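Local coordinates for Hit-like protein involved in cell-cycle regulation (Bartonella henselae, PDB 3LB5) that probably binds and hydrolyses nucleotides or related phosphate conjugates as a dimeric histidine triad protein of the HINT type, with a proposed role in cell-cycle regulation, at residues V43-D48 / K155-A160; M55-Q60 / E148-N153; K71-L76 / Y122-H127; G106-Q111 / I129-G134. All coordinates share one frame; numbering follows the deposited sequence.

Contact 1. Residues V43-D48 / K155-A160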
loop_
_atom_site.group_PDB
_atom_site.type_symbol
_atom_site.label_atom_id
_atom_site.label_comp_id
_atom_site.label_asym_id
_atom_site.label_seq_id
_atom_site.Cartn_x
_atom_site.Cartn_y
_atom_site.Cartn_z
ATOM N N VAL B 43 4.758 -11.119 17.690
ATOM C CA VAL B 43 4.000 -12.307 17.381
ATOM C C VAL B 43 4.106 -12.416 15.873
ATOM O O VAL B 43 3.365 -11.765 15.133
ATOM C CB VAL B 43 2.523 -12.203 17.860
ATOM C CG1 VAL B 43 1.777 -13.496 17.542
ATOM C CG2 VAL B 43 2.473 -11.918 19.350
ATOM N N ARG B 44 5.076 -13.204 15.431
ATOM C CA ARG B 44 5.407 -13.288 14.021
ATOM C C ARG B 44 4.560 -14.365 13.345
ATOM O O ARG B 44 4.364 -15.439 13.901
ATOM C CB ARG B 44 6.892 -13.621 13.861
ATOM C CG ARG B 44 7.816 -12.611 14.545
ATOM C CD ARG B 44 9.291 -12.832 14.198
ATOM N NE ARG B 44 10.098 -11.853 14.924
ATOM C CZ ARG B 44 11.373 -11.575 14.678
ATOM N NH1 ARG B 44 12.042 -12.209 13.714
ATOM N NH2 ARG B 44 11.988 -10.664 15.409
ATOM N N VAL B 45 4.059 -14.060 12.153
ATOM C CA VAL B 45 3.295 -15.025 11.373
ATOM C C VAL B 45 4.107 -15.601 10.202
ATOM O O VAL B 45 3.845 -16.708 9.756
ATOM C CB VAL B 45 1.932 -14.453 10.886
ATOM C CG1 VAL B 45 1.052 -14.079 12.077
ATOM C CG2 VAL B 45 2.101 -13.242 9.990
ATOM N N TYR B 46 5.091 -14.857 9.721
ATOM C CA TYR B 46 5.872 -15.264 8.554
ATOM C C TYR B 46 7.185 -14.493 8.572
ATOM O O TYR B 46 7.251 -13.363 9.068
ATOM C CB TYR B 46 5.087 -15.003 7.239
ATOM C CG TYR B 46 5.895 -15.164 5.952
ATOM C CD1 TYR B 46 6.160 -16.424 5.429
ATOM C CD2 TYR B 46 6.379 -14.050 5.261
ATOM C CE1 TYR B 46 6.905 -16.584 4.257
ATOM C CE2 TYR B 46 7.138 -14.198 4.085
ATOM C CZ TYR B 46 7.392 -15.473 3.593
ATOM O OH TYR B 46 8.129 -15.648 2.432
ATOM N N GLU B 47 8.225 -15.123 8.030
ATOM C CA GLU B 47 9.549 -14.543 7.979
ATOM C C GLU B 47 10.362 -15.243 6.877
ATOM O O GLU B 47 10.259 -16.444 6.703
ATOM C CB GLU B 47 10.213 -14.728 9.351
ATOM C CG GLU B 47 11.562 -14.064 9.518
ATOM C CD GLU B 47 12.125 -14.169 10.933
ATOM O OE1 GLU B 47 13.300 -13.795 11.091
ATOM O OE2 GLU B 47 11.402 -14.593 11.878
ATOM N N ASP B 48 11.115 -14.467 6.111
ATOM C CA ASP B 48 12.143 -15.015 5.240
ATOM C C ASP B 48 13.417 -14.181 5.424
ATOM O O ASP B 48 13.516 -13.440 6.392
ATOM C CB ASP B 48 11.655 -15.109 3.784
ATOM C CG ASP B 48 11.298 -13.762 3.165
ATOM O OD1 ASP B 48 11.829 -12.695 3.579
ATOM O OD2 ASP B 48 10.488 -13.777 2.197
ATOM N N LYS B 155 -1.877 -17.968 14.697
ATOM C CA LYS B 155 -1.961 -19.392 14.344
ATOM C C LYS B 155 -2.860 -19.631 13.124
ATOM O O LYS B 155 -2.488 -20.377 12.220
ATOM C CB LYS B 155 -2.410 -20.223 15.561
ATOM N N LYS B 156 -4.006 -18.951 13.092
ATOM C CA LYS B 156 -4.943 -18.973 11.961
ATOM C C LYS B 156 -4.292 -18.511 10.660
ATOM O O LYS B 156 -4.468 -19.117 9.594
ATOM C CB LYS B 156 -6.128 -18.046 12.251
ATOM C CG LYS B 156 -7.121 -18.536 13.283
ATOM C CD LYS B 156 -7.977 -17.355 13.718
ATOM C CE LYS B 156 -9.417 -17.721 13.931
ATOM N NZ LYS B 156 -10.275 -16.484 13.960
ATOM N N ILE B 157 -3.560 -17.408 10.756
ATOM C CA ILE B 157 -2.836 -16.859 9.629
ATOM C C ILE B 157 -1.729 -17.839 9.198
ATOM O O ILE B 157 -1.589 -18.134 8.006
ATOM C CB ILE B 157 -2.281 -15.450 9.973
ATOM C CG1 ILE B 157 -3.454 -14.482 10.235
ATOM C CG2 ILE B 157 -1.404 -14.930 8.853
ATOM C CD1 ILE B 157 -3.061 -13.146 10.874
ATOM N N ARG B 158 -0.994 -18.375 10.171
ATOM C CA ARG B 158 0.091 -19.330 9.893
ATOM C C ARG B 158 -0.412 -20.589 9.174
ATOM O O ARG B 158 0.277 -21.128 8.309
ATOM C CB ARG B 158 0.835 -19.727 11.174
ATOM C CG ARG B 158 1.859 -18.711 11.682
ATOM C CD ARG B 158 2.613 -19.227 12.921
ATOM N NE ARG B 158 3.036 -18.133 13.806
ATOM C CZ ARG B 158 2.635 -17.974 15.071
ATOM N NH1 ARG B 158 3.067 -16.938 15.785
ATOM N NH2 ARG B 158 1.811 -18.854 15.632
ATOM N N ALA B 159 -1.604 -21.050 9.545
ATOM C CA ALA B 159 -2.218 -22.217 8.904
ATOM C C ALA B 159 -2.772 -21.910 7.499
ATOM O O ALA B 159 -2.873 -22.811 6.661
ATOM C CB ALA B 159 -3.308 -22.811 9.798
ATOM N N ALA B 160 -3.116 -20.645 7.253
ATOM C CA ALA B 160 -3.669 -20.194 5.968
ATOM C C ALA B 160 -2.613 -19.853 4.910
ATOM O O ALA B 160 -2.935 -19.647 3.734
ATOM C CB ALA B 160 -4.600 -18.996 6.186
#
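R158 of helix 147-160 grips the backbone carbonyl of R44 side-on, bringing two of its nitrogens to a single oxygen. R158 NH1 donates to R44 O at 2.7 Å and R158 NE to the same R44 O at 3.0 Å. The oxygen sits at the edge of the guanidinium, close to its plane; NE approaches in the carbonyl plane, whereas NH1 is tilted from it. The chain is extended from CG to NE, and with chi1 at -79° CG stands beside the backbone N, so the long arm carries an exposed helix residue across to the strand. On the way R158 CG passes 3.4 Å from V45 O. A second partner for NH1 is E151, two helical turns earlier, though this ion pair is long and weak.

V43 and V45 use their backbones to bond M55 and A53 of strand 51-55, while V45 and Y46 both face A53 in a classic beta bulge. Beside the polar grip, V45 and I157 pack obliquely, V45 CB lying 3.9 Å from I157 CG2, which adds an apolar contact. The R44 side chain serves its own strand: R44 NH1 forms a salt bridge to E47 OE2 at 3.1 Å, meeting the carboxylate from above its plane, and NE bonds S42 OG. The other oxygen, E47 OE1, pairs with K70.

The carbonyl of an outermost strand is thus doubly satisfied by a charged helix side chain, which would probably polarise it and ties the C-terminal helix to the sheet by more than apolar packing.

Contact 2. Residues M55-Q60 / E148-N153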
loop_
_atom_site.group_PDB
_atom_site.type_symbol
_atom_site.label_atom_id
_atom_site.label_comp_id
_atom_site.label_asym_id
_atom_site.label_seq_id
_atom_site.Cartn_x
_atom_site.Cartn_y
_atom_site.Cartn_z
ATOM N N MET B 55 1.894 -9.514 14.050
ATOM C CA MET B 55 0.612 -8.973 14.456
ATOM C C MET B 55 0.753 -7.542 14.951
ATOM O O MET B 55 1.658 -7.231 15.741
ATOM C CB MET B 55 -0.009 -9.858 15.547
ATOM C CG MET B 55 -0.147 -11.349 15.164
ATOM S SD MET B 55 -0.868 -11.603 13.531
ATOM C CE MET B 55 -2.520 -10.960 13.860
ATOM N N ASP B 56 -0.141 -6.671 14.479
ATOM C CA ASP B 56 -0.268 -5.337 15.052
ATOM C C ASP B 56 -0.868 -5.469 16.459
ATOM O O ASP B 56 -1.898 -6.127 16.628
ATOM C CB ASP B 56 -1.185 -4.476 14.159
ATOM C CG ASP B 56 -1.122 -2.985 14.498
ATOM O OD1 ASP B 56 -1.057 -2.620 15.691
ATOM O OD2 ASP B 56 -1.147 -2.157 13.564
ATOM N N ILE B 57 -0.234 -4.859 17.467
ATOM C CA ILE B 57 -0.715 -4.954 18.857
ATOM C C ILE B 57 -1.880 -4.012 19.198
ATOM O O ILE B 57 -2.486 -4.136 20.267
ATOM C CB ILE B 57 0.419 -4.803 19.928
ATOM C CG1 ILE B 57 1.014 -3.386 19.934
ATOM C CG2 ILE B 57 1.487 -5.927 19.758
ATOM C CD1 ILE B 57 2.016 -3.151 21.049
ATOM N N MET B 58 -2.193 -3.082 18.304
ATOM C CA MET B 58 -3.409 -2.277 18.458
ATOM C C MET B 58 -4.218 -2.394 17.172
ATOM O O MET B 58 -4.308 -1.436 16.400
ATOM C CB MET B 58 -3.072 -0.820 18.771
ATOM C CG MET B 58 -2.500 -0.592 20.170
ATOM S SD MET B 58 -1.761 1.056 20.290
ATOM C CE MET B 58 -0.172 0.750 19.541
ATOM N N PRO B 59 -4.782 -3.587 16.914
ATOM C CA PRO B 59 -5.297 -3.825 15.558
ATOM C C PRO B 59 -6.564 -3.029 15.269
ATOM O O PRO B 59 -7.367 -2.780 16.177
ATOM C CB PRO B 59 -5.608 -5.325 15.562
ATOM C CG PRO B 59 -5.903 -5.639 16.983
ATOM C CD PRO B 59 -4.955 -4.768 17.777
ATOM N N GLN B 60 -6.729 -2.631 14.011
ATOM C CA GLN B 60 -7.952 -1.953 13.577
ATOM C C GLN B 60 -9.051 -2.953 13.243
ATOM O O GLN B 60 -10.209 -2.571 13.087
ATOM C CB GLN B 60 -7.665 -1.054 12.375
ATOM C CG GLN B 60 -6.731 0.106 12.684
ATOM C CD GLN B 60 -6.408 0.919 11.450
ATOM O OE1 GLN B 60 -5.268 0.941 10.993
ATOM N NE2 GLN B 60 -7.412 1.591 10.900
ATOM N N GLU B 148 -1.564 -13.195 24.262
ATOM C CA GLU B 148 -2.234 -14.489 24.041
ATOM C C GLU B 148 -3.293 -14.461 22.918
ATOM O O GLU B 148 -3.379 -15.406 22.124
ATOM C CB GLU B 148 -2.821 -15.039 25.351
ATOM N N ILE B 149 -4.079 -13.382 22.841
ATOM C CA ILE B 149 -5.071 -13.229 21.763
ATOM C C ILE B 149 -4.438 -13.041 20.373
ATOM O O ILE B 149 -4.912 -13.615 19.391
ATOM C CB ILE B 149 -6.103 -12.107 22.054
ATOM C CG1 ILE B 149 -6.938 -12.456 23.300
ATOM C CG2 ILE B 149 -7.025 -11.878 20.832
ATOM C CD1 ILE B 149 -8.000 -11.404 23.669
ATOM N N LEU B 150 -3.366 -12.248 20.300
ATOM C CA LEU B 150 -2.631 -12.060 19.049
ATOM C C LEU B 150 -2.114 -13.383 18.513
ATOM O O LEU B 150 -2.102 -13.598 17.295
ATOM C CB LEU B 150 -1.455 -11.091 19.239
ATOM C CG LEU B 150 -1.858 -9.676 19.642
ATOM C CD1 LEU B 150 -0.614 -8.858 19.912
ATOM C CD2 LEU B 150 -2.731 -9.059 18.535
ATOM N N GLU B 151 -1.672 -14.250 19.430
ATOM C CA GLU B 151 -1.168 -15.596 19.105
ATOM C C GLU B 151 -2.218 -16.516 18.486
ATOM O O GLU B 151 -1.945 -17.202 17.499
ATOM C CB GLU B 151 -0.578 -16.278 20.350
ATOM C CG GLU B 151 0.816 -15.816 20.726
ATOM C CD GLU B 151 1.905 -16.270 19.743
ATOM O OE1 GLU B 151 1.645 -17.101 18.839
ATOM O OE2 GLU B 151 3.041 -15.777 19.874
ATOM N N GLU B 152 -3.410 -16.547 19.075
ATOM C CA GLU B 152 -4.513 -17.316 18.513
ATOM C C GLU B 152 -4.824 -16.835 17.087
ATOM O O GLU B 152 -5.091 -17.640 16.198
ATOM C CB GLU B 152 -5.726 -17.253 19.446
ATOM C CG GLU B 152 -7.077 -17.078 18.778
ATOM C CD GLU B 152 -8.086 -16.405 19.699
ATOM O OE1 GLU B 152 -8.909 -15.615 19.189
ATOM O OE2 GLU B 152 -8.039 -16.643 20.930
ATOM N N ASN B 153 -4.744 -15.524 16.872
ATOM C CA ASN B 153 -4.944 -14.950 15.541
ATOM C C ASN B 153 -3.790 -15.266 14.594
ATOM O O ASN B 153 -4.010 -15.552 13.404
ATOM C CB ASN B 153 -5.227 -13.444 15.635
ATOM C CG ASN B 153 -6.584 -13.146 16.258
ATOM O OD1 ASN B 153 -7.452 -14.003 16.279
ATOM N ND2 ASN B 153 -6.771 -11.933 16.749
#
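The loop that leaves strand 51-55 receives L150 of the C-terminal helix 147-160 among M55, D56 and I57. L150 carries the contact, and its two methyl groups divide the work. CD1 presses on the branched methyl of I57, with L150 CD1 and I57 CG2 3.6 Å apart, the two side chains running obliquely to one another. CD2 turns to the backbone, where L150 CD2 comes within 3.6 Å of D56 O, and it also lies against M55 CB.

M55 lies along the next stretch of the helix. Its CG passes over the backbone, M55 CG to L150 O being 3.7 Å. Bends at chi2 (-47°) and chi3 (-66°) then fold the thioether back, so that M55 CE meets N153 CB at 4.1 Å, roughly at a right angle to that side chain.

D56 points away from the helix and organises the loop instead. M58 N donates to D56 OD1 at 2.9 Å, closing an Asx turn; the donor arrives on the anti side of the carboxylate, somewhat out of its plane. The carboxylate also packs against H64 and H127.

The unknown ligand lies about 4 Å from the D56 side chain and is hydrogen-bonded by I57 N. An aspartate-isoleucine pair at the end of this strand is consistent with the ribose-binding edge of the nucleotide pocket in HINT-type proteins.

Contact 3. Residues K71-L76 / Y122-H127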
loop_
_atom_site.group_PDB
_atom_site.type_symbol
_atom_site.label_atom_id
_atom_site.label_comp_id
_atom_site.label_asym_id
_atom_site.label_seq_id
_atom_site.Cartn_x
_atom_site.Cartn_y
_atom_site.Cartn_z
ATOM N N LYS B 71 15.715 -4.923 6.196
ATOM C CA LYS B 71 16.621 -3.829 5.886
ATOM C C LYS B 71 15.949 -2.492 6.181
ATOM O O LYS B 71 14.859 -2.228 5.683
ATOM C CB LYS B 71 17.145 -3.899 4.451
ATOM C CG LYS B 71 18.157 -2.772 4.095
ATOM C CD LYS B 71 18.674 -2.920 2.655
ATOM C CE LYS B 71 19.880 -2.035 2.409
ATOM N NZ LYS B 71 19.503 -0.574 2.440
ATOM N N GLY B 72 16.623 -1.666 6.985
ATOM C CA GLY B 72 16.070 -0.409 7.478
ATOM C C GLY B 72 15.879 0.699 6.441
ATOM O O GLY B 72 16.765 0.978 5.639
ATOM N N SER B 73 14.694 1.301 6.434
ATOM C CA SER B 73 14.487 2.616 5.821
ATOM C C SER B 73 13.366 3.261 6.612
ATOM O O SER B 73 12.576 2.558 7.244
ATOM C CB SER B 73 14.150 2.535 4.315
ATOM O OG SER B 73 12.911 1.903 4.066
ATOM N N ARG B 74 13.305 4.588 6.611
ATOM C CA ARG B 74 12.244 5.288 7.351
ATOM C C ARG B 74 10.857 4.952 6.802
ATOM O O ARG B 74 9.891 4.845 7.560
ATOM C CB ARG B 74 12.451 6.805 7.278
ATOM C CG ARG B 74 13.714 7.278 8.041
ATOM C CD ARG B 74 13.888 8.767 8.021
ATOM N NE ARG B 74 12.838 9.494 8.720
ATOM C CZ ARG B 74 11.795 10.095 8.146
ATOM N NH1 ARG B 74 11.614 10.056 6.821
ATOM N NH2 ARG B 74 10.921 10.755 8.914
ATOM N N ASN B 75 10.764 4.840 5.478
ATOM C CA ASN B 75 9.472 4.603 4.820
ATOM C C ASN B 75 9.686 4.191 3.368
ATOM O O ASN B 75 10.759 3.681 3.034
ATOM C CB ASN B 75 8.512 5.809 4.997
ATOM C CG ASN B 75 9.068 7.111 4.453
ATOM O OD1 ASN B 75 9.747 7.143 3.435
ATOM N ND2 ASN B 75 8.724 8.208 5.105
ATOM N N LEU B 76 8.683 4.377 2.505
ATOM C CA LEU B 76 8.794 3.930 1.106
ATOM C C LEU B 76 9.758 4.775 0.281
ATOM O O LEU B 76 10.427 4.276 -0.640
ATOM C CB LEU B 76 7.405 3.959 0.428
ATOM C CG LEU B 76 7.321 3.288 -0.952
ATOM C CD1 LEU B 76 7.307 1.814 -0.761
ATOM C CD2 LEU B 76 6.078 3.715 -1.684
ATOM N N TYR B 122 8.771 5.025 12.429
ATOM C CA TYR B 122 9.550 5.451 11.268
ATOM C C TYR B 122 10.476 4.370 10.728
ATOM O O TYR B 122 11.676 4.567 10.559
ATOM C CB TYR B 122 10.260 6.769 11.560
ATOM C CG TYR B 122 9.240 7.867 11.640
ATOM C CD1 TYR B 122 8.725 8.436 10.484
ATOM C CD2 TYR B 122 8.730 8.281 12.865
ATOM C CE1 TYR B 122 7.737 9.402 10.539
ATOM C CE2 TYR B 122 7.745 9.276 12.931
ATOM C CZ TYR B 122 7.262 9.822 11.753
ATOM O OH TYR B 122 6.316 10.817 11.791
ATOM N N HIS B 123 9.866 3.209 10.498
ATOM C CA HIS B 123 10.441 2.119 9.731
ATOM C C HIS B 123 9.391 1.674 8.681
ATOM O O HIS B 123 8.189 1.662 8.971
ATOM C CB HIS B 123 10.778 0.963 10.678
ATOM C CG HIS B 123 11.454 -0.183 10.001
ATOM N ND1 HIS B 123 12.826 -0.286 9.926
ATOM C CD2 HIS B 123 10.952 -1.252 9.340
ATOM C CE1 HIS B 123 13.144 -1.380 9.247
ATOM N NE2 HIS B 123 12.026 -1.995 8.896
ATOM N N LEU B 124 9.823 1.338 7.465
ATOM C CA LEU B 124 8.877 0.940 6.401
ATOM C C LEU B 124 7.967 -0.200 6.869
ATOM O O LEU B 124 8.442 -1.230 7.274
ATOM C CB LEU B 124 9.611 0.540 5.100
ATOM C CG LEU B 124 8.755 0.094 3.888
ATOM C CD1 LEU B 124 7.679 1.126 3.481
ATOM C CD2 LEU B 124 9.655 -0.249 2.706
ATOM N N HIS B 125 6.659 0.023 6.879
ATOM C CA HIS B 125 5.724 -1.058 7.138
ATOM C C HIS B 125 4.459 -0.924 6.307
ATOM O O HIS B 125 3.940 0.186 6.142
ATOM C CB HIS B 125 5.380 -1.175 8.631
ATOM C CG HIS B 125 4.783 0.067 9.234
ATOM N ND1 HIS B 125 5.510 1.223 9.417
ATOM C CD2 HIS B 125 3.548 0.313 9.744
ATOM C CE1 HIS B 125 4.741 2.144 9.987
ATOM N NE2 HIS B 125 3.550 1.613 10.211
ATOM N N PHE B 126 3.961 -2.058 5.802
ATOM C CA PHE B 126 2.627 -2.147 5.182
ATOM C C PHE B 126 1.620 -2.721 6.181
ATOM O O PHE B 126 1.910 -3.692 6.889
ATOM C CB PHE B 126 2.657 -3.027 3.927
ATOM C CG PHE B 126 3.311 -2.372 2.738
ATOM C CD1 PHE B 126 2.545 -1.972 1.655
ATOM C CD2 PHE B 126 4.699 -2.190 2.689
ATOM C CE1 PHE B 126 3.148 -1.358 0.546
ATOM C CE2 PHE B 126 5.317 -1.588 1.575
ATOM C CZ PHE B 126 4.529 -1.173 0.503
ATOM N N HIS B 127 0.461 -2.076 6.272
ATOM C CA HIS B 127 -0.687 -2.609 7.003
ATOM C C HIS B 127 -1.498 -3.554 6.120
ATOM O O HIS B 127 -1.862 -3.204 4.973
ATOM C CB HIS B 127 -1.626 -1.465 7.432
ATOM C CG HIS B 127 -1.014 -0.510 8.386
ATOM N ND1 HIS B 127 -1.023 -0.725 9.751
ATOM C CD2 HIS B 127 -0.412 0.687 8.193
ATOM C CE1 HIS B 127 -0.429 0.291 10.357
ATOM N NE2 HIS B 127 -0.055 1.164 9.435
#
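S73 and L124 form the tight part of this contact, where L124 N donates to S73 O at 3.0 Å. The same carbonyl oxygen lies over one face of the H123 ring and takes a CA-H...O contact from H123, and G72 CA is 3.6 Å from H123 CE1. R74 CA returns a similar CA-H...O contact, R74 CA to Y122 O being 3.3 Å, so the two backbones run close together. L124 wedges in below: with CG anti to its own nitrogen (chi1 180°), it brings L124 CD1 to 3.5 Å from L76 N. S73 OG bonds N75 O at 3.0 Å, holding the loop bent around this leucine. Farther in, L76 CD1 reaches F126 CZ at 4.3 Å, and both side chains also pack on the second subunit.

Toward solvent the fit relaxes. R74 and Y122 lie side by side and point the same way, their planes 14° apart, with R74 NH2 3.6 Å from Y122 CD1 in an oblique approach. The charge of R74 is met elsewhere, by E114. K71 extends outward to D80.

H123, H125 and H127 are the histidines of the HIT signature. H125 ND1 donates to H123 O at 2.8 Å, almost straight at 171° and in its ring plane, which fixes the rotation of the middle ring. H123 in turn is held at ND1 by Y26 and at NE2 by P69 O. The 71-76 loop is thus placed as a probable outer shell, holding the backbone at H123 and L124; the H123 carbonyl orients H125, probably the nucleophile as in characterised relatives.

Contact 4. Residues G106-Q111 / I129-G134; sequences GITVMQ and IPRMEG
I129 of strand 126-131 faces T108 of strand 106-113 in an antiparallel hydrogen-bonded pair. T108 N donates to I129 O at 2.8 Å and I129 N to T108 O at 2.9 Å. The I129 side chain leaves on the same face as T108 and runs out toward M110; the modelled approach of their end carbons is unusually tight, so its detail is doubtful.

P130 follows on the other face, in a non-hydrogen-bonded pair with I107, a position where its missing N-H costs nothing to this ladder. I107 CD1 rests 3.8 Å from P130 CA.

R131 returns to the face of I129 and T108. Its backbone pairs with G106, R131 N to G106 O at 2.7 Å and G106 N to R131 O at 3.1 Å, and its CB lies over that glycine. Turns at chi2 (-59°) and chi3 (-64°) curl the side chain back along the strand, so that R131 NH1 donates to T108 OG1 at 3.0 Å, with the hydroxyl tilted somewhat from the guanidinium plane. T108 OG1 is also hydrogen-bonded to S117 OG of the second subunit. Past R131 the strand ends, and E133 N bonds D105.

Helix 81-101 covers the face of I107 and P130 through V98, while on its far edge strand 106-113 pairs antiparallel with a strand of the second subunit, continuing the sheet across the dimer.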
loop_
_atom_site.group_PDB
_atom_site.type_symbol
_atom_site.label_atom_id
_atom_site.label_comp_id
_atom_site.label_asym_id
_atom_site.label_seq_id
_atom_site.Cartn_x
_atom_site.Cartn_y
_atom_site.Cartn_z
ATOM N N GLY B 106 -13.056 -8.398 2.562
ATOM C CA GLY B 106 -12.058 -7.621 1.837
ATOM C C GLY B 106 -10.741 -7.463 2.568
ATOM O O GLY B 106 -10.619 -7.818 3.742
ATOM N N ILE B 107 -9.748 -6.917 1.865
ATOM C CA ILE B 107 -8.445 -6.646 2.456
ATOM C C ILE B 107 -8.021 -5.230 2.090
ATOM O O ILE B 107 -7.927 -4.893 0.905
ATOM C CB ILE B 107 -7.362 -7.661 1.977
ATOM C CG1 ILE B 107 -7.659 -9.094 2.494
ATOM C CG2 ILE B 107 -5.948 -7.171 2.376
ATOM C CD1 ILE B 107 -7.367 -9.307 3.987
ATOM N N THR B 108 -7.736 -4.420 3.110
ATOM C CA THR B 108 -7.174 -3.081 2.895
ATOM C C THR B 108 -5.673 -3.089 3.177
ATOM O O THR B 108 -5.238 -3.508 4.253
ATOM C CB THR B 108 -7.876 -2.021 3.775
ATOM O OG1 THR B 108 -9.271 -1.972 3.438
ATOM C CG2 THR B 108 -7.258 -0.620 3.542
ATOM N N VAL B 109 -4.894 -2.635 2.197
ATOM C CA VAL B 109 -3.453 -2.492 2.350
ATOM C C VAL B 109 -3.173 -1.007 2.457
ATOM O O VAL B 109 -3.628 -0.230 1.622
ATOM C CB VAL B 109 -2.700 -3.092 1.137
ATOM C CG1 VAL B 109 -1.190 -2.826 1.212
ATOM C CG2 VAL B 109 -3.043 -4.592 1.000
ATOM N N MET B 110 -2.422 -0.601 3.480
ATOM C CA MET B 110 -2.057 0.809 3.605
ATOM C C MET B 110 -0.582 0.957 3.885
ATOM O O MET B 110 0.029 0.100 4.538
ATOM C CB MET B 110 -2.839 1.497 4.733
ATOM C CG MET B 110 -4.333 1.329 4.608
ATOM S SD MET B 110 -5.176 2.374 5.788
ATOM C CE MET B 110 -4.832 1.618 7.370
ATOM N N GLN B 111 -0.012 2.058 3.424
ATOM C CA GLN B 111 1.385 2.321 3.707
ATOM C C GLN B 111 1.553 3.835 3.894
ATOM O O GLN B 111 1.176 4.625 3.016
ATOM C CB GLN B 111 2.280 1.751 2.606
ATOM C CG GLN B 111 3.807 1.804 2.960
ATOM C CD GLN B 111 4.441 3.128 2.601
ATOM O OE1 GLN B 111 4.132 3.711 1.564
ATOM N NE2 GLN B 111 5.303 3.636 3.476
ATOM N N ILE B 129 -5.082 -5.299 6.476
ATOM C CA ILE B 129 -6.268 -5.233 7.328
ATOM C C ILE B 129 -7.460 -5.955 6.704
ATOM O O ILE B 129 -7.962 -5.550 5.644
ATOM C CB ILE B 129 -6.651 -3.761 7.684
ATOM C CG1 ILE B 129 -5.417 -2.956 8.129
ATOM C CG2 ILE B 129 -7.803 -3.724 8.724
ATOM C CD1 ILE B 129 -5.683 -1.473 8.327
ATOM N N PRO B 130 -7.947 -7.013 7.376
ATOM C CA PRO B 130 -9.181 -7.622 6.904
ATOM C C PRO B 130 -10.422 -6.743 7.115
ATOM O O PRO B 130 -10.564 -6.048 8.143
ATOM C CB PRO B 130 -9.281 -8.912 7.729
ATOM C CG PRO B 130 -8.524 -8.646 8.975
ATOM C CD PRO B 130 -7.513 -7.555 8.684
ATOM N N ARG B 131 -11.304 -6.764 6.122
ATOM C CA ARG B 131 -12.533 -5.981 6.167
ATOM C C ARG B 131 -13.715 -6.920 6.141
ATOM O O ARG B 131 -13.634 -8.010 5.583
ATOM C CB ARG B 131 -12.614 -5.035 4.965
ATOM C CG ARG B 131 -11.409 -4.092 4.856
ATOM C CD ARG B 131 -11.300 -3.246 6.107
ATOM N NE ARG B 131 -12.462 -2.375 6.230
ATOM C CZ ARG B 131 -12.519 -1.152 5.709
ATOM N NH1 ARG B 131 -11.468 -0.658 5.041
ATOM N NH2 ARG B 131 -13.607 -0.418 5.869
ATOM N N MET B 132 -14.794 -6.504 6.786
ATOM C CA MET B 132 -16.065 -7.223 6.700
ATOM C C MET B 132 -17.079 -6.241 6.194
ATOM O O MET B 132 -17.028 -5.056 6.541
ATOM C CB MET B 132 -16.498 -7.752 8.067
ATOM C CG MET B 132 -15.537 -8.758 8.694
ATOM S SD MET B 132 -15.337 -10.262 7.713
ATOM C CE MET B 132 -14.355 -11.260 8.836
ATOM N N GLU B 133 -17.998 -6.726 5.363
ATOM C CA GLU B 133 -19.061 -5.893 4.818
ATOM C C GLU B 133 -19.797 -5.188 5.954
ATOM O O GLU B 133 -20.200 -5.828 6.930
ATOM C CB GLU B 133 -20.017 -6.742 3.975
ATOM N N GLY B 134 -19.903 -3.862 5.845
ATOM C CA GLY B 134 -20.646 -3.034 6.787
ATOM C C GLY B 134 -20.051 -2.887 8.174
ATOM O O GLY B 134 -20.743 -2.494 9.115
#

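In the fold
From the N terminus, 43-48 begins the widest loop, closed when the C-terminal helix returns in contact 1. Contact 2 closes a shorter loop within it, using the same helix about two turns earlier; the two meet where V43 O bonds M55 N. Contacts 3 and 4 both fall between 55-60 and 148-153, and they cross, their segments alternating in the order 71-76, 106-111, 122-127, 129-134. They share strand 126-131 and join where H127 N bonds M110 O. Contacts 1 and 2 thus fasten the C-terminal helix to one side of the fold, whereas contacts 3 and 4 tie the histidine triad segment to the sheet and the dimer interface.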